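Paenibacillus xanthan lyase (Paenibacillus, PDB 6F2P) probably cleaves the polysaccharide xanthan by beta-elimination, as a calcium-binding lyase assigned to polysaccharide lyase family 8. Local coordinates at residues D904-A912 with A1031-V1039. Sequence-based numbering, arbitrary orientation.
With CA (calcium ion), chain G.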
loop_
_atom_site.group_PDB
_atom_site.type_symbol
_atom_site.label_atom_id
_atom_site.label_comp_id
_atom_site.label_asym_id
_atom_site.label_seq_id
_atom_site.Cartn_x
_atom_site.Cartn_y
_atom_site.Cartn_z
ATOM N N ASP A 904 2.467 36.596 19.916
ATOM C CA ASP A 904 2.359 35.451 20.817
ATOM C C ASP A 904 2.636 35.802 22.269
ATOM O O ASP A 904 2.033 35.228 23.178
ATOM C CB ASP A 904 3.344 34.347 20.414
ATOM C CG ASP A 904 3.152 33.874 18.984
ATOM O OD1 ASP A 904 1.986 33.659 18.575
ATOM O OD2 ASP A 904 4.182 33.720 18.280
ATOM N N THR A 905 3.563 36.732 22.487
ATOM C CA THR A 905 4.140 36.927 23.818
ATOM C C THR A 905 3.683 38.188 24.555
ATOM O O THR A 905 3.538 38.166 25.772
ATOM C CB THR A 905 5.689 36.852 23.791
ATOM O OG1 THR A 905 6.198 37.652 22.717
ATOM C CG2 THR A 905 6.146 35.418 23.594
ATOM N N THR A 906 3.453 39.275 23.826
ATOM C CA THR A 906 2.976 40.515 24.434
ATOM C C THR A 906 1.657 40.306 25.195
ATOM O O THR A 906 0.726 39.693 24.677
ATOM C CB THR A 906 2.807 41.633 23.380
ATOM O OG1 THR A 906 4.075 41.919 22.773
ATOM C CG2 THR A 906 2.260 42.906 24.028
ATOM N N VAL A 907 1.597 40.791 26.433
ATOM C CA VAL A 907 0.395 40.658 27.254
ATOM C C VAL A 907 -0.103 42.020 27.741
ATOM O O VAL A 907 0.686 42.834 28.210
ATOM C CB VAL A 907 0.644 39.763 28.481
ATOM C CG1 VAL A 907 -0.631 39.634 29.298
ATOM C CG2 VAL A 907 1.145 38.390 28.053
ATOM N N ILE A 908 -1.404 42.274 27.611
ATOM C CA ILE A 908 -2.001 43.509 28.126
ATOM C C ILE A 908 -3.064 43.213 29.179
ATOM O O ILE A 908 -3.911 42.342 28.991
ATOM C CB ILE A 908 -2.649 44.353 27.012
ATOM C CG1 ILE A 908 -1.611 44.756 25.968
ATOM C CG2 ILE A 908 -3.335 45.591 27.603
ATOM C CD1 ILE A 908 -2.158 45.656 24.863
ATOM N N VAL A 909 -3.013 43.932 30.296
ATOM C CA VAL A 909 -4.037 43.790 31.323
ATOM C C VAL A 909 -4.716 45.126 31.591
ATOM O O VAL A 909 -4.057 46.092 31.964
ATOM C CB VAL A 909 -3.463 43.225 32.626
ATOM C CG1 VAL A 909 -4.586 42.860 33.566
ATOM C CG2 VAL A 909 -2.608 42.004 32.337
ATOM N N ASP A 910 -6.030 45.179 31.371
ATOM C CA ASP A 910 -6.809 46.392 31.607
ATOM C C ASP A 910 -7.479 46.267 32.968
ATOM O O ASP A 910 -7.519 45.179 33.531
ATOM C CB ASP A 910 -7.856 46.576 30.506
ATOM C CG ASP A 910 -8.443 47.976 30.483
ATOM O OD1 ASP A 910 -7.714 48.916 30.099
ATOM O OD2 ASP A 910 -9.631 48.137 30.843
ATOM N N ASN A 911 -7.987 47.369 33.512
ATOM C CA ASN A 911 -8.621 47.321 34.828
ATOM C C ASN A 911 -9.921 46.522 34.806
ATOM O O ASN A 911 -10.396 46.055 35.846
ATOM C CB ASN A 911 -8.885 48.725 35.343
ATOM C CG ASN A 911 -9.639 49.565 34.346
ATOM O OD1 ASN A 911 -9.085 49.983 33.331
ATOM N ND2 ASN A 911 -10.914 49.816 34.625
ATOM N N ALA A 912 -10.493 46.380 33.613
ATOM C CA ALA A 912 -11.666 45.538 33.402
ATOM C C ALA A 912 -11.823 45.255 31.919
ATOM O O ALA A 912 -12.260 46.147 31.193
ATOM C CB ALA A 912 -12.920 46.224 33.933
ATOM N N ALA A 1031 -5.599 53.861 38.183
ATOM C CA ALA A 1031 -5.201 52.534 37.711
ATOM C C ALA A 1031 -5.843 52.265 36.351
ATOM O O ALA A 1031 -7.062 52.362 36.213
ATOM C CB ALA A 1031 -5.609 51.457 38.718
ATOM N N ASP A 1032 -5.031 51.925 35.351
ATOM C CA ASP A 1032 -5.531 51.753 33.985
ATOM C C ASP A 1032 -5.091 50.426 33.349
ATOM O O ASP A 1032 -5.837 49.443 33.372
ATOM C CB ASP A 1032 -5.106 52.945 33.115
ATOM C CG ASP A 1032 -5.775 52.953 31.752
ATOM O OD1 ASP A 1032 -6.856 52.342 31.603
ATOM O OD2 ASP A 1032 -5.221 53.591 30.829
ATOM N N ALA A 1033 -3.885 50.400 32.786
ATOM C CA ALA A 1033 -3.391 49.202 32.108
ATOM C C ALA A 1033 -1.863 49.021 32.131
ATOM O O ALA A 1033 -1.098 49.995 32.154
ATOM C CB ALA A 1033 -3.911 49.154 30.669
ATOM N N VAL A 1034 -1.441 47.755 32.127
ATOM C CA VAL A 1034 -0.035 47.389 31.997
ATOM C C VAL A 1034 0.186 46.547 30.737
ATOM O O VAL A 1034 -0.752 45.943 30.211
ATOM C CB VAL A 1034 0.465 46.604 33.226
ATOM C CG1 VAL A 1034 0.173 47.375 34.503
ATOM C CG2 VAL A 1034 -0.182 45.233 33.278
ATOM N N LYS A 1035 1.424 46.514 30.253
ATOM C CA LYS A 1035 1.768 45.706 29.082
ATOM C C LYS A 1035 3.187 45.164 29.164
ATOM O O LYS A 1035 4.151 45.919 29.265
ATOM C CB LYS A 1035 1.590 46.493 27.778
ATOM C CG LYS A 1035 1.883 45.670 26.534
ATOM C CD LYS A 1035 1.431 46.360 25.250
ATOM C CE LYS A 1035 2.288 47.564 24.906
ATOM N NZ LYS A 1035 2.032 48.049 23.512
ATOM N N LEU A 1036 3.307 43.845 29.125
ATOM C CA LEU A 1036 4.612 43.208 29.092
ATOM C C LEU A 1036 4.985 42.935 27.638
ATOM O O LEU A 1036 4.203 42.363 26.876
ATOM C CB LEU A 1036 4.611 41.909 29.908
ATOM C CG LEU A 1036 4.858 42.000 31.421
ATOM C CD1 LEU A 1036 3.888 42.949 32.091
ATOM C CD2 LEU A 1036 4.775 40.624 32.064
ATOM N N VAL A 1037 6.175 43.371 27.247
ATOM C CA VAL A 1037 6.655 43.114 25.903
ATOM C C VAL A 1037 7.962 42.346 25.973
ATOM O O VAL A 1037 8.924 42.801 26.590
ATOM C CB VAL A 1037 6.884 44.409 25.131
ATOM C CG1 VAL A 1037 7.205 44.086 23.674
ATOM C CG2 VAL A 1037 5.659 45.309 25.237
ATOM N N LYS A 1038 7.996 41.180 25.340
ATOM C CA LYS A 1038 9.172 40.326 25.410
ATOM C C LYS A 1038 10.379 40.930 24.680
ATOM O O LYS A 1038 10.244 41.534 23.619
ATOM C CB LYS A 1038 8.854 38.916 24.901
ATOM C CG LYS A 1038 9.955 37.911 25.198
ATOM C CD LYS A 1038 9.457 36.478 25.245
ATOM C CE LYS A 1038 10.621 35.531 25.485
ATOM N NZ LYS A 1038 11.652 35.697 24.415
ATOM N N VAL A 1039 11.555 40.785 25.284
ATOM C CA VAL A 1039 12.809 41.212 24.668
ATOM C C VAL A 1039 13.863 40.109 24.787
ATOM O O VAL A 1039 13.994 39.474 25.836
ATOM C CB VAL A 1039 13.365 42.532 25.286
ATOM C CG1 VAL A 1039 12.540 43.723 24.852
ATOM C CG2 VAL A 1039 13.407 42.449 26.795
HETATM CA CA CA G . -8.869 50.894 31.240
HETATM O O HOH W 1 6.306 40.381 23.333
#
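V907 and V909 pair with L1036 and V1034 where the first strand of the Golvesin C-terminal domain (907-910) runs antiparallel to its last (1030-1039). Four backbone hydrogen bonds hold the ladder, among them V909 N to V1034 O at 3.0 Å. Branched V909 and V1034 suit extended strands, lying alongside each other and both touching F952 of strand 949-952, within the sandwich. On the other face K1035 lays its long aliphatic stem beside I908. With CG anti to its backbone N (chi1 -178°), its CB lies near V907 O; CG, 3.5 Å from that oxygen, also touches I908 CG1, and CD reaches both I908 CG1 (3.5 Å) and I908 CD1. A bend about CG-CD turns CE and NZ off the isoleucine; the ammonium makes a cation-pi contact with W1002, and NZ hydrogen-bonds a methylpentanediol probably from the crystallisation liquor. Where the ladder ends, a water whose oxygen lies 2.8 Å from T906 OG1 also binds T905 OG1 and accepts the hydrogen of K1038 N. Replacing T906 with an alanine would probably leave this water one partner short and open a gap beside K1035 CG, where methyl CG2 now rests. At the far end oxygen-bearing side chains suit calcium: D910 gives both carboxylate oxygens, and Y933 O and D936 O complete the site. Beyond the ladder, N911 OD1 binds the ion at 2.3 Å and D1032 OD1 at 2.5 Å.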